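Local coordinates for conserved hypothetical protein TM1158 (Thermotoga maritima, PDB 1O1Y), which is a putative class I glutamine amidotransferase that probably releases ammonia from glutamine, though the acceptor of that nitrogen is not established, at residues A[20-24]-A[195-200]; A[139-145]-A[225-229]. All coordinates share one frame; numbering follows the deposited sequence. Where two conformers were deposited one is given.

Starting from the N terminus, the chain runs through strand 14-18 and at once gives the first half of contact 1, the turn at 20-24. It then builds three more parallel strands, 39-43, 60-63 and 96-98, before entering the antiparallel part of the sheet and supplying 139-145, the first half of contact 2. Contact 1 closes only at 195-200, near the end of helix 190-199, and contact 2 closes later still, at 225-229 in the long helix 211-237. The two loops therefore cross rather than nest. Contact 1 ties a loop beyond the first strand to a late helix; contact 2 ties the antiparallel region to the C-terminal helix. Their centres lie about 23 Å apart.

Contact 1 (A[20-24]-A[195-200]); sequences HVEIE and RWIEAY. With SO4 (sulfate ion), chain J.
Glu24 and Ile23 both lie on one face of the Trp196 indole, each over a different ring. CG of Glu24 stands 4.1 Å from the centroid of the six-membered ring, while CG2 of Ile23 sits 4.1 Å from the centroid of the five-membered ring; both are CH-pi contacts. A broad flat indole suits this place because it can receive a methylene and the methyl of a beta-branched side chain together. The Ile23 side chain splits its work: with CG1 beside the backbone N (chi1 -70°), CG2 falls anti to it and drops onto the indole, and CG1 reaches CB of Ala199 at 4.0 Å, where a small residue lets the turn come close to the helix. This turn, a type I beta turn from Val21 to Glu24, follows the first parallel strand, 14-18, of the flavodoxin-like fold. Just before it, His20 packs on Leu101, next to Cys100, which is found as cysteinesulfonic acid; Trp196 meets His185 edge-to-face, in the His-Ile-Glu sequence where this family usually carries its catalytic histidine. Beyond CG the Glu24 chain is extended (chi2 178°), which carries the carboxylate out along the rim of the indole, near CH2, to Tyr200. There OE2 of Glu24 lies only 2.5 Å from OH of Tyr200, very short and suggesting a hydrogen bond, with the carboxylate and phenol planes almost perpendicular (83°). Tyr200 OH also touches CG1 of Val21 at 3.4 Å, so the first and last residues of the turn both meet the phenol oxygen. Tyr200 leaves helix 190-199 and N-caps helix 201-206. Arg195 lays CB near CD1 of Ile23 at 4.3 Å and sends its guanidinium outward, where NE binds O4 of a sulfate at 3.1 Å; Arg191 holds the same ion.

Contact 2 (A[139-145]-A[225-229]); sequences EFPDRLR and LKGLL. With SO4 (sulfate ion), chain I; SO4 (sulfate ion), chain E; SO4 (sulfate ion), chain H.
Beside Pro141, whose ring touches Leu228, the backbone N of Asp142 donates a nearly straight hydrogen bond (173°) to O4 of a sulfate, at 2.7 Å. That ion probably comes from the crystallisation liquor, as does the one that Arg143 grips through both terminal nitrogens, NH2 reaching O2 at 2.9 Å. The contact itself is apolar and centres on Leu228. Its CB lies over one face of the Phe140 ring, offset toward the rim and 4.0 Å from the centroid. With CG anti to the carbonyl carbon (chi1 -66°), the branched end turns toward the loop backbone and forks: CD2 lies beside the CG end of the ring and 3.4 Å from O of Glu139, whereas CD1 rests on CD of Pro141 at 3.9 Å and meets CD1 of Leu144 tip to tip at 3.5 Å. Leucine suits this spot, since two methyls can serve a loop and a strand at once. Leu225, one helical turn earlier, brings its CD2 to the same CD1 of Leu144 at 4.2 Å. Strand 143-145 and helix segment 225-229 run at 119° to each other with their axes 11.3 Å apart: a long C-terminal helix laid by its leucines across the antiparallel part of the sheet in a flavodoxin-like fold.

Contact 1 (A[20-24]-A[195-200])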
loop_
_atom_site.group_PDB
_atom_site.type_symbol
_atom_site.label_atom_id
_atom_site.label_comp_id
_atom_site.label_asym_id
_atom_site.label_seq_id
_atom_site.Cartn_x
_atom_site.Cartn_y
_atom_site.Cartn_z
ATOM N N HIS A 20 9.628 -3.507 2.951
ATOM C CA HIS A 20 10.590 -4.117 2.043
ATOM C C HIS A 20 11.783 -3.263 1.684
ATOM O O HIS A 20 12.855 -3.789 1.386
ATOM C CB HIS A 20 9.866 -4.410 0.793
ATOM C CG HIS A 20 8.721 -5.329 0.990
ATOM N ND1 HIS A 20 7.472 -5.073 0.473
ATOM C CD2 HIS A 20 8.597 -6.435 1.762
ATOM C CE1 HIS A 20 6.661 -6.074 0.787
ATOM N NE2 HIS A 20 7.324 -6.920 1.561
ATOM N N VAL A 21 11.578 -1.953 1.701
ATOM C CA VAL A 21 12.585 -0.984 1.294
ATOM C C VAL A 21 12.522 0.123 2.315
ATOM O O VAL A 21 11.436 0.632 2.552
ATOM C CB VAL A 21 12.250 -0.417 -0.107
ATOM C CG1 VAL A 21 13.266 0.606 -0.521
ATOM C CG2 VAL A 21 12.241 -1.572 -1.168
ATOM N N GLU A 22 13.663 0.488 2.901
ATOM C CA GLU A 22 13.659 1.400 4.052
ATOM C C GLU A 22 12.959 2.734 3.763
ATOM O O GLU A 22 12.177 3.224 4.584
ATOM C CB GLU A 22 15.065 1.653 4.552
ATOM C CG GLU A 22 15.093 2.509 5.810
ATOM C CD GLU A 22 16.478 2.599 6.409
ATOM O OE1 GLU A 22 17.446 2.069 5.801
ATOM O OE2 GLU A 22 16.592 3.205 7.498
ATOM N N ILE A 23 13.215 3.278 2.572
ATOM C CA ILE A 23 12.606 4.542 2.129
ATOM C C ILE A 23 11.111 4.432 1.898
ATOM O O ILE A 23 10.375 5.409 2.043
ATOM C CB ILE A 23 13.314 5.001 0.805
ATOM C CG1 ILE A 23 14.740 5.449 1.127
ATOM C CG2 ILE A 23 12.543 6.072 0.077
ATOM C CD1 ILE A 23 14.832 6.737 1.874
ATOM N N GLU A 24 10.677 3.256 1.505
ATOM C CA GLU A 24 9.290 3.018 1.189
ATOM C C GLU A 24 8.599 2.574 2.470
ATOM O O GLU A 24 8.144 1.444 2.633
ATOM C CB GLU A 24 9.129 2.068 0.017
ATOM C CG GLU A 24 9.898 2.623 -1.195
ATOM C CD GLU A 24 9.882 1.763 -2.462
ATOM O OE1 GLU A 24 8.931 0.993 -2.667
ATOM O OE2 GLU A 24 10.824 1.917 -3.290
ATOM N N ARG A 195 12.236 12.392 0.117
ATOM C CA ARG A 195 13.091 11.222 0.351
ATOM C C ARG A 195 13.126 10.297 -0.859
ATOM O O ARG A 195 14.181 9.760 -1.189
ATOM C CB ARG A 195 12.615 10.414 1.575
ATOM C CG ARG A 195 12.839 11.193 2.896
ATOM C CD ARG A 195 14.277 11.565 3.174
ATOM N NE ARG A 195 14.431 12.305 4.426
ATOM C CZ ARG A 195 15.607 12.589 4.987
ATOM N NH1 ARG A 195 16.756 12.220 4.406
ATOM N NH2 ARG A 195 15.638 13.263 6.130
ATOM N N TRP A 196 11.976 10.087 -1.474
ATOM C CA TRP A 196 11.873 9.197 -2.644
ATOM C C TRP A 196 12.613 9.757 -3.845
ATOM O O TRP A 196 13.333 9.027 -4.558
ATOM C CB TRP A 196 10.443 8.933 -3.061
ATOM C CG TRP A 196 9.635 7.979 -2.244
ATOM C CD1 TRP A 196 9.488 7.967 -0.885
ATOM C CD2 TRP A 196 8.807 6.931 -2.742
ATOM N NE1 TRP A 196 8.636 6.957 -0.520
ATOM C CE2 TRP A 196 8.203 6.311 -1.637
ATOM C CE3 TRP A 196 8.561 6.402 -4.035
ATOM C CZ2 TRP A 196 7.337 5.253 -1.764
ATOM C CZ3 TRP A 196 7.706 5.333 -4.155
ATOM C CH2 TRP A 196 7.107 4.761 -3.001
ATOM N N ILE A 197 12.451 11.048 -4.092
ATOM C CA ILE A 197 13.144 11.645 -5.233
ATOM C C ILE A 197 14.644 11.657 -5.060
ATOM O O ILE A 197 15.360 11.500 -6.031
ATOM C CB ILE A 197 12.565 13.031 -5.652
ATOM C CG1 ILE A 197 12.907 14.115 -4.653
ATOM C CG2 ILE A 197 11.090 12.926 -5.916
ATOM C CD1 ILE A 197 12.040 15.353 -4.830
ATOM N N GLU A 198 15.141 11.810 -3.832
ATOM C CA GLU A 198 16.553 11.647 -3.578
ATOM C C GLU A 198 16.989 10.173 -3.715
ATOM O O GLU A 198 18.041 9.931 -4.302
ATOM C CB GLU A 198 16.955 12.210 -2.214
ATOM C CG GLU A 198 18.435 12.108 -1.869
ATOM C CD GLU A 198 19.346 12.877 -2.820
ATOM O OE1 GLU A 198 18.862 13.725 -3.613
ATOM O OE2 GLU A 198 20.570 12.626 -2.783
ATOM N N ALA A 199 16.213 9.235 -3.198
ATOM C CA ALA A 199 16.598 7.825 -3.239
ATOM C C ALA A 199 16.647 7.313 -4.685
ATOM O O ALA A 199 17.489 6.460 -5.015
ATOM C CB ALA A 199 15.642 6.949 -2.447
ATOM N N TYR A 200 15.743 7.835 -5.525
ATOM C CA TYR A 200 15.520 7.315 -6.873
ATOM C C TYR A 200 15.826 8.323 -7.954
ATOM O O TYR A 200 15.296 8.237 -9.048
ATOM C CB TYR A 200 14.120 6.756 -7.020
ATOM C CG TYR A 200 13.788 5.734 -5.954
ATOM C CD1 TYR A 200 12.623 5.816 -5.208
ATOM C CD2 TYR A 200 14.674 4.707 -5.666
ATOM C CE1 TYR A 200 12.351 4.917 -4.198
ATOM C CE2 TYR A 200 14.403 3.799 -4.661
ATOM C CZ TYR A 200 13.256 3.908 -3.931
ATOM O OH TYR A 200 13.009 2.984 -2.931
HETATM S S SO4 J . 12.165 12.939 7.167
HETATM O O1 SO4 J . 13.328 12.372 7.843
HETATM O O2 SO4 J . 12.463 14.272 6.635
HETATM O O3 SO4 J . 11.085 13.010 8.146
HETATM O O4 SO4 J . 11.803 12.078 6.048
#

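Contact 2 (A[139-145]-A[225-229])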
loop_
_atom_site.group_PDB
_atom_site.type_symbol
_atom_site.label_atom_id
_atom_site.label_comp_id
_atom_site.label_asym_id
_atom_site.label_seq_id
_atom_site.Cartn_x
_atom_site.Cartn_y
_atom_site.Cartn_z
ATOM N N GLU A 139 -15.592 7.940 2.432
ATOM C CA GLU A 139 -15.232 9.354 2.379
ATOM C C GLU A 139 -14.477 9.721 1.116
ATOM O O GLU A 139 -14.257 10.925 0.865
ATOM C CB GLU A 139 -14.337 9.728 3.558
ATOM C CG GLU A 139 -15.106 9.915 4.845
ATOM C CD GLU A 139 -15.703 8.629 5.364
ATOM O OE1 GLU A 139 -16.927 8.612 5.644
ATOM O OE2 GLU A 139 -14.938 7.641 5.497
ATOM N N PHE A 140 -14.082 8.720 0.316
ATOM C CA PHE A 140 -13.226 8.981 -0.840
ATOM C C PHE A 140 -14.094 9.499 -1.985
ATOM O O PHE A 140 -15.229 9.070 -2.135
ATOM C CB PHE A 140 -12.481 7.713 -1.281
ATOM C CG PHE A 140 -11.280 7.361 -0.427
ATOM C CD1 PHE A 140 -11.409 7.117 0.926
ATOM C CD2 PHE A 140 -10.043 7.197 -1.016
ATOM C CE1 PHE A 140 -10.306 6.783 1.679
ATOM C CE2 PHE A 140 -8.948 6.849 -0.266
ATOM C CZ PHE A 140 -9.073 6.662 1.100
ATOM N N PRO A 141 -13.556 10.388 -2.826
ATOM C CA PRO A 141 -14.339 10.934 -3.945
ATOM C C PRO A 141 -14.372 9.960 -5.137
ATOM O O PRO A 141 -13.664 8.944 -5.125
ATOM C CB PRO A 141 -13.568 12.191 -4.311
ATOM C CG PRO A 141 -12.175 11.818 -4.073
ATOM C CD PRO A 141 -12.225 11.009 -2.764
ATOM N N ASP A 142 -15.199 10.274 -6.127
ATOM C CA ASP A 142 -15.340 9.439 -7.313
ATOM C C ASP A 142 -14.067 9.396 -8.151
ATOM O O ASP A 142 -13.777 8.374 -8.780
ATOM C CB ASP A 142 -16.483 9.960 -8.176
ATOM C CG ASP A 142 -17.842 9.716 -7.553
ATOM O OD1 ASP A 142 -18.811 10.343 -8.025
ATOM O OD2 ASP A 142 -18.001 8.917 -6.600
ATOM N N ARG A 143 -13.320 10.504 -8.156
ATOM C CA ARG A 143 -12.129 10.626 -8.994
ATOM C C ARG A 143 -11.060 11.325 -8.186
ATOM O O ARG A 143 -11.296 12.429 -7.696
ATOM C CB ARG A 143 -12.524 11.396 -10.228
ATOM C CG ARG A 143 -11.486 11.770 -11.309
ATOM C CD ARG A 143 -12.185 12.654 -12.316
ATOM N NE ARG A 143 -11.430 13.202 -13.439
ATOM C CZ ARG A 143 -11.053 14.442 -13.544
ATOM N NH1 ARG A 143 -10.412 14.807 -14.633
ATOM N NH2 ARG A 143 -11.240 15.330 -12.548
ATOM N N LEU A 144 -9.916 10.672 -8.019
ATOM C CA LEU A 144 -8.907 11.068 -7.005
ATOM C C LEU A 144 -7.532 11.038 -7.681
ATOM O O LEU A 144 -7.168 10.033 -8.320
ATOM C CB LEU A 144 -8.949 10.045 -5.826
ATOM C CG LEU A 144 -8.052 10.340 -4.598
ATOM C CD1 LEU A 144 -8.423 11.645 -3.863
ATOM C CD2 LEU A 144 -8.106 9.192 -3.641
ATOM N N ARG A 145 -6.753 12.091 -7.470
ATOM C CA ARG A 145 -5.360 12.100 -7.896
ATOM C C ARG A 145 -4.490 11.457 -6.841
ATOM O O ARG A 145 -4.523 11.827 -5.672
ATOM C CB ARG A 145 -4.915 13.519 -8.150
ATOM C CG ARG A 145 -3.634 13.595 -8.889
ATOM C CD ARG A 145 -3.203 15.040 -9.230
ATOM N NE ARG A 145 -4.014 15.618 -10.297
ATOM C CZ ARG A 145 -4.953 16.548 -10.146
ATOM N NH1 ARG A 145 -5.251 17.062 -8.946
ATOM N NH2 ARG A 145 -5.583 17.010 -11.222
ATOM N N LEU A 225 -5.105 14.072 0.774
ATOM C CA LEU A 225 -4.756 12.667 0.853
ATOM C C LEU A 225 -4.621 12.230 2.321
ATOM O O LEU A 225 -5.089 11.157 2.674
ATOM C CB LEU A 225 -3.519 12.374 0.063
ATOM C CG LEU A 225 -3.720 12.376 -1.462
ATOM C CD1 LEU A 225 -2.404 12.110 -2.127
ATOM C CD2 LEU A 225 -4.769 11.400 -1.888
ATOM N N LYS A 226 -4.009 13.053 3.162
ATOM C CA LYS A 226 -3.869 12.699 4.566
ATOM C C LYS A 226 -5.226 12.530 5.239
ATOM O O LYS A 226 -5.405 11.628 6.066
ATOM C CB LYS A 226 -3.047 13.720 5.332
ATOM C CG LYS A 226 -2.643 13.237 6.700
ATOM C CD LYS A 226 -1.786 14.265 7.381
ATOM C CE LYS A 226 -1.247 13.776 8.687
ATOM N NZ LYS A 226 -0.415 14.832 9.342
ATOM N N GLY A 227 -6.167 13.404 4.921
ATOM C CA GLY A 227 -7.494 13.316 5.475
ATOM C C GLY A 227 -8.204 12.018 5.076
ATOM O O GLY A 227 -8.861 11.372 5.919
ATOM N N LEU A 228 -8.088 11.631 3.813
ATOM C CA LEU A 228 -8.678 10.375 3.335
ATOM C C LEU A 228 -8.020 9.132 3.978
ATOM O O LEU A 228 -8.693 8.186 4.372
ATOM C CB LEU A 228 -8.582 10.299 1.832
ATOM C CG LEU A 228 -9.407 11.341 1.054
ATOM C CD1 LEU A 228 -9.095 11.257 -0.431
ATOM C CD2 LEU A 228 -10.844 11.155 1.294
ATOM N N LEU A 229 -6.719 9.195 4.109
ATOM C CA LEU A 229 -5.926 8.136 4.712
ATOM C C LEU A 229 -6.355 7.957 6.196
ATOM O O LEU A 229 -6.532 6.820 6.666
ATOM C CB LEU A 229 -4.457 8.489 4.566
ATOM C CG LEU A 229 -3.417 7.504 5.121
ATOM C CD1 LEU A 229 -3.635 6.061 4.658
ATOM C CD2 LEU A 229 -1.984 7.995 4.775
HETATM S S SO4 I . -17.423 13.537 -5.077
HETATM O O1 SO4 I . -16.420 14.516 -4.707
HETATM O O2 SO4 I . -18.547 14.141 -5.830
HETATM O O3 SO4 I . -17.951 12.918 -3.872
HETATM O O4 SO4 I . -16.763 12.489 -5.740
HETATM S S SO4 E . -8.823 18.264 -13.535
HETATM O O1 SO4 E . -9.163 19.585 -14.012
HETATM O O2 SO4 E . -9.748 17.872 -12.512
HETATM O O3 SO4 E . -7.463 18.201 -13.025
HETATM O O4 SO4 E . -8.797 17.380 -14.678
HETATM S S SO4 H . -8.331 20.381 -8.115
HETATM O O1 SO4 H . -8.231 21.823 -7.915
HETATM O O2 SO4 H . -9.091 19.778 -7.027
HETATM O O3 SO4 H . -7.042 19.661 -8.141
HETATM O O4 SO4 H . -9.114 20.165 -9.317
#